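PDB 3N6X: putative glutathionylspermidine synthase from Methylobacillus flagellatus, which is probably an ATP-dependent ligase of the circularly permuted ATP-grasp family, perhaps a glutathionylspermidine synthase. Local coordinates for residues A[220-225]-A[237-242]. Residues are numbered along the deposited sequence; the frame is centred on the assembly and turned at random. Where two conformers were deposited one is given.
Sequences VVLLTP and FIAQQM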
ATOM      1  N   VAL A 220     -22.690  -4.763  -6.463  1.00 26.27           N
ATOM      2  CA  VAL A 220     -21.235  -4.608  -6.471  1.00 25.50           C
ATOM      3  C   VAL A 220     -20.572  -5.925  -6.856  1.00 31.74           C
ATOM      4  O   VAL A 220     -20.938  -6.969  -6.331  1.00 33.01           O
ATOM      5  CB  VAL A 220     -20.701  -4.085  -5.100  1.00 27.93           C
ATOM      6  CG1 VAL A 220     -19.203  -3.778  -5.169  1.00 28.33           C
ATOM      7  CG2 VAL A 220     -21.485  -2.863  -4.621  1.00 26.74           C
ATOM      8  N   VAL A 221     -19.608  -5.880  -7.783  1.00 28.11           N
ATOM      9  CA  VAL A 221     -18.839  -7.060  -8.186  1.00 27.09           C
ATOM     10  C   VAL A 221     -17.335  -6.737  -8.095  1.00 31.16           C
ATOM     11  O   VAL A 221     -16.960  -5.563  -8.061  1.00 30.85           O
ATOM     12  CB  VAL A 221     -19.225  -7.591  -9.608  1.00 29.72           C
ATOM     13  CG1 VAL A 221     -20.717  -7.927  -9.704  1.00 28.48           C
ATOM     14  CG2 VAL A 221     -18.807  -6.613 -10.705  1.00 29.36           C
ATOM     15  N   LEU A 222     -16.491  -7.768  -8.039  1.00 28.30           N
ATOM     16  CA  LEU A 222     -15.044  -7.591  -8.073  1.00 28.71           C
ATOM     17  C   LEU A 222     -14.525  -8.138  -9.415  1.00 33.22           C
ATOM     18  O   LEU A 222     -14.605  -9.348  -9.659  1.00 32.02           O
ATOM     19  CB  LEU A 222     -14.357  -8.308  -6.892  1.00 28.55           C
ATOM     20  CG  LEU A 222     -12.900  -7.859  -6.552  1.00 32.21           C
ATOM     21  CD1 LEU A 222     -12.509  -8.321  -5.160  1.00 31.62           C
ATOM     22  CD2 LEU A 222     -11.881  -8.392  -7.572  1.00 31.31           C
ATOM     23  N   LEU A 223     -14.028  -7.239 -10.298  1.00 29.96           N
ATOM     24  CA  LEU A 223     -13.477  -7.647 -11.596  1.00 29.59           C
ATOM     25  C   LEU A 223     -11.993  -8.064 -11.458  1.00 31.83           C
ATOM     26  O   LEU A 223     -11.149  -7.248 -11.097  1.00 29.33           O
ATOM     27  CB  LEU A 223     -13.674  -6.543 -12.646  1.00 29.26           C
ATOM     28  CG  LEU A 223     -13.001  -6.719 -14.007  1.00 33.32           C
ATOM     29  CD1 LEU A 223     -13.611  -7.890 -14.799  1.00 32.46           C
ATOM     30  CD2 LEU A 223     -13.084  -5.437 -14.814  1.00 34.01           C
ATOM     31  N   THR A 224     -11.716  -9.359 -11.672  1.00 29.15           N
ATOM     32  CA  THR A 224     -10.374  -9.932 -11.549  1.00 30.06           C
ATOM     33  C   THR A 224      -9.787 -10.324 -12.925  1.00 37.32           C
ATOM     34  O   THR A 224     -10.534 -10.767 -13.810  1.00 36.80           O
ATOM     35  CB  THR A 224     -10.395 -11.159 -10.587  1.00 31.34           C
ATOM     36  OG1 THR A 224      -9.066 -11.643 -10.413  1.00 30.67           O
ATOM     37  CG2 THR A 224     -11.280 -12.312 -11.105  1.00 27.91           C
ATOM     38  N   PRO A 225      -8.438 -10.236 -13.111  1.00 35.79           N
ATOM     39  CA  PRO A 225      -7.851 -10.754 -14.360  1.00 36.54           C
ATOM     40  C   PRO A 225      -7.943 -12.284 -14.433  1.00 44.73           C
ATOM     41  O   PRO A 225      -8.012 -12.842 -15.521  1.00 46.23           O
ATOM     42  CB  PRO A 225      -6.405 -10.268 -14.309  1.00 38.08           C
ATOM     43  CG  PRO A 225      -6.122 -10.027 -12.885  1.00 42.33           C
ATOM     44  CD  PRO A 225      -7.406  -9.718 -12.189  1.00 37.24           C
ATOM     45  N   PHE A 237     -10.420 -14.018  -2.010  1.00 34.34           N
ATOM     46  CA  PHE A 237     -10.553 -13.873  -0.557  1.00 34.99           C
ATOM     47  C   PHE A 237     -11.371 -12.628  -0.165  1.00 37.31           C
ATOM     48  O   PHE A 237     -12.354 -12.767   0.577  1.00 36.72           O
ATOM     49  CB  PHE A 237      -9.163 -13.880   0.129  1.00 37.99           C
ATOM     50  CG  PHE A 237      -9.162 -13.494   1.596  1.00 41.63           C
ATOM     51  CD1 PHE A 237      -9.604 -14.389   2.572  1.00 46.18           C
ATOM     52  CD2 PHE A 237      -8.717 -12.237   2.002  1.00 44.51           C
ATOM     53  CE1 PHE A 237      -9.605 -14.030   3.930  1.00 47.55           C
ATOM     54  CE2 PHE A 237      -8.723 -11.878   3.360  1.00 48.31           C
ATOM     55  CZ  PHE A 237      -9.161 -12.780   4.315  1.00 46.82           C
ATOM     56  N   ILE A 238     -10.989 -11.417  -0.672  1.00 33.80           N
ATOM     57  CA  ILE A 238     -11.716 -10.204  -0.328  0.50 33.43           C
ATOM     58  C   ILE A 238     -13.174 -10.227  -0.826  1.00 36.07           C
ATOM     59  O   ILE A 238     -14.074  -9.880  -0.073  1.00 37.36           O
ATOM     60  CB  ILE A 238     -10.907  -8.892  -0.646  0.50 36.43           C
ATOM     61  CG1 ILE A 238     -11.392  -7.699   0.195  0.50 37.46           C
ATOM     62  CG2 ILE A 238     -10.864  -8.564  -2.126  0.50 35.51           C
ATOM     63  CD1 ILE A 238     -10.835  -7.665   1.592  0.50 45.98           C
ATOM     64  N   ALA A 239     -13.412 -10.731  -2.053  1.00 31.60           N
ATOM     65  CA  ALA A 239     -14.776 -10.859  -2.609  1.00 31.02           C
ATOM     66  C   ALA A 239     -15.633 -11.820  -1.751  1.00 34.94           C
ATOM     67  O   ALA A 239     -16.802 -11.530  -1.462  1.00 33.84           O
ATOM     68  CB  ALA A 239     -14.715 -11.357  -4.053  1.00 31.33           C
ATOM     69  N   GLN A 240     -15.035 -12.933  -1.308  1.00 32.20           N
ATOM     70  CA  GLN A 240     -15.723 -13.886  -0.430  1.00 32.58           C
ATOM     71  C   GLN A 240     -16.009 -13.225   0.926  1.00 35.93           C
ATOM     72  O   GLN A 240     -17.143 -13.258   1.384  1.00 35.98           O
ATOM     73  CB  GLN A 240     -14.894 -15.184  -0.273  1.00 34.09           C
ATOM     74  CG  GLN A 240     -15.633 -16.323   0.432  1.00 49.19           C
ATOM     75  CD  GLN A 240     -15.449 -16.281   1.934  1.00 79.52           C
ATOM     76  OE1 GLN A 240     -14.366 -15.947   2.454  1.00 76.27           O
ATOM     77  NE2 GLN A 240     -16.506 -16.614   2.667  1.00 73.49           N
ATOM     78  N   GLN A 241     -14.999 -12.534   1.516  1.00 32.78           N
ATOM     79  CA  GLN A 241     -15.166 -11.795   2.784  1.00 32.05           C
ATOM     80  C   GLN A 241     -16.255 -10.716   2.671  1.00 35.99           C
ATOM     81  O   GLN A 241     -16.967 -10.437   3.640  1.00 36.93           O
ATOM     82  CB  GLN A 241     -13.836 -11.161   3.218  1.00 32.87           C
ATOM     83  CG  GLN A 241     -12.834 -12.144   3.823  1.00 39.70           C
ATOM     84  CD  GLN A 241     -13.398 -12.869   5.023  1.00 53.34           C
ATOM     85  OE1 GLN A 241     -13.878 -12.260   5.994  1.00 46.16           O
ATOM     86  NE2 GLN A 241     -13.405 -14.184   4.954  1.00 49.02           N
HETATM   87  N   MSE A 242     -16.387 -10.122   1.490  1.00 31.30           N
HETATM   88  CA  MSE A 242     -17.382  -9.083   1.246  1.00 29.85           C
HETATM   89  C   MSE A 242     -18.764  -9.685   0.965  1.00 32.23           C
HETATM   90  O   MSE A 242     -19.776  -9.057   1.254  1.00 30.97           O
HETATM   91  CB  MSE A 242     -16.946  -8.214   0.055  1.00 31.41           C
HETATM   92  CG  MSE A 242     -15.882  -7.189   0.407  1.00 37.68           C
HETATM   93 SE   MSE A 242     -15.462  -5.975  -1.094  0.75 44.34          SE
HETATM   94  CE  MSE A 242     -14.292  -7.020  -1.966  1.00 38.77           C
TER
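One methyl group of Leu222, CD1, carries most of this contact, reaching from the strand to three residues on a single face of the helix. In the conformer given for Ile238, one of two, it meets Ile238 CG2 at 3.5 Å, and its distances to Ala239 CB and to the selenomethionine methyl Met242 CE are both 3.9 Å. Leu222 is extended, with CG anti to the backbone N (chi1 -162°) and CD1 reaching beyond it toward the helix, while its CB lies 4.2 Å from Ala239 CB. The side chains of Ile238 and Met242 each cross that of Leu222 at roughly a right angle. Ile238 offers its short branch, and its longer arm leads away from the strand; the side chain also touches Tyr199 and Pro200. A bend at the end of Met242 (chi3 -83°) turns CE back to the leucine. Ala239, the closest in register, presents only its CB methyl. All four residues are buried, and the attraction between the segments is purely apolar. Tyr274 touches both Leu222 and Met242, while the backbone of Leu222 is hydrogen-bonded to Glu245 and Val247. Thr224 OG1 is hydrogen-bonded to His235 ND1, a second tie to the same helix. The axes of 220-223 and 237-242 approach to 9.2 Å and run almost antiparallel (169°), as expected for the crossover of a beta-alpha-beta unit, in which helix 232-242 links the parallel strands 220-223 and 245-247.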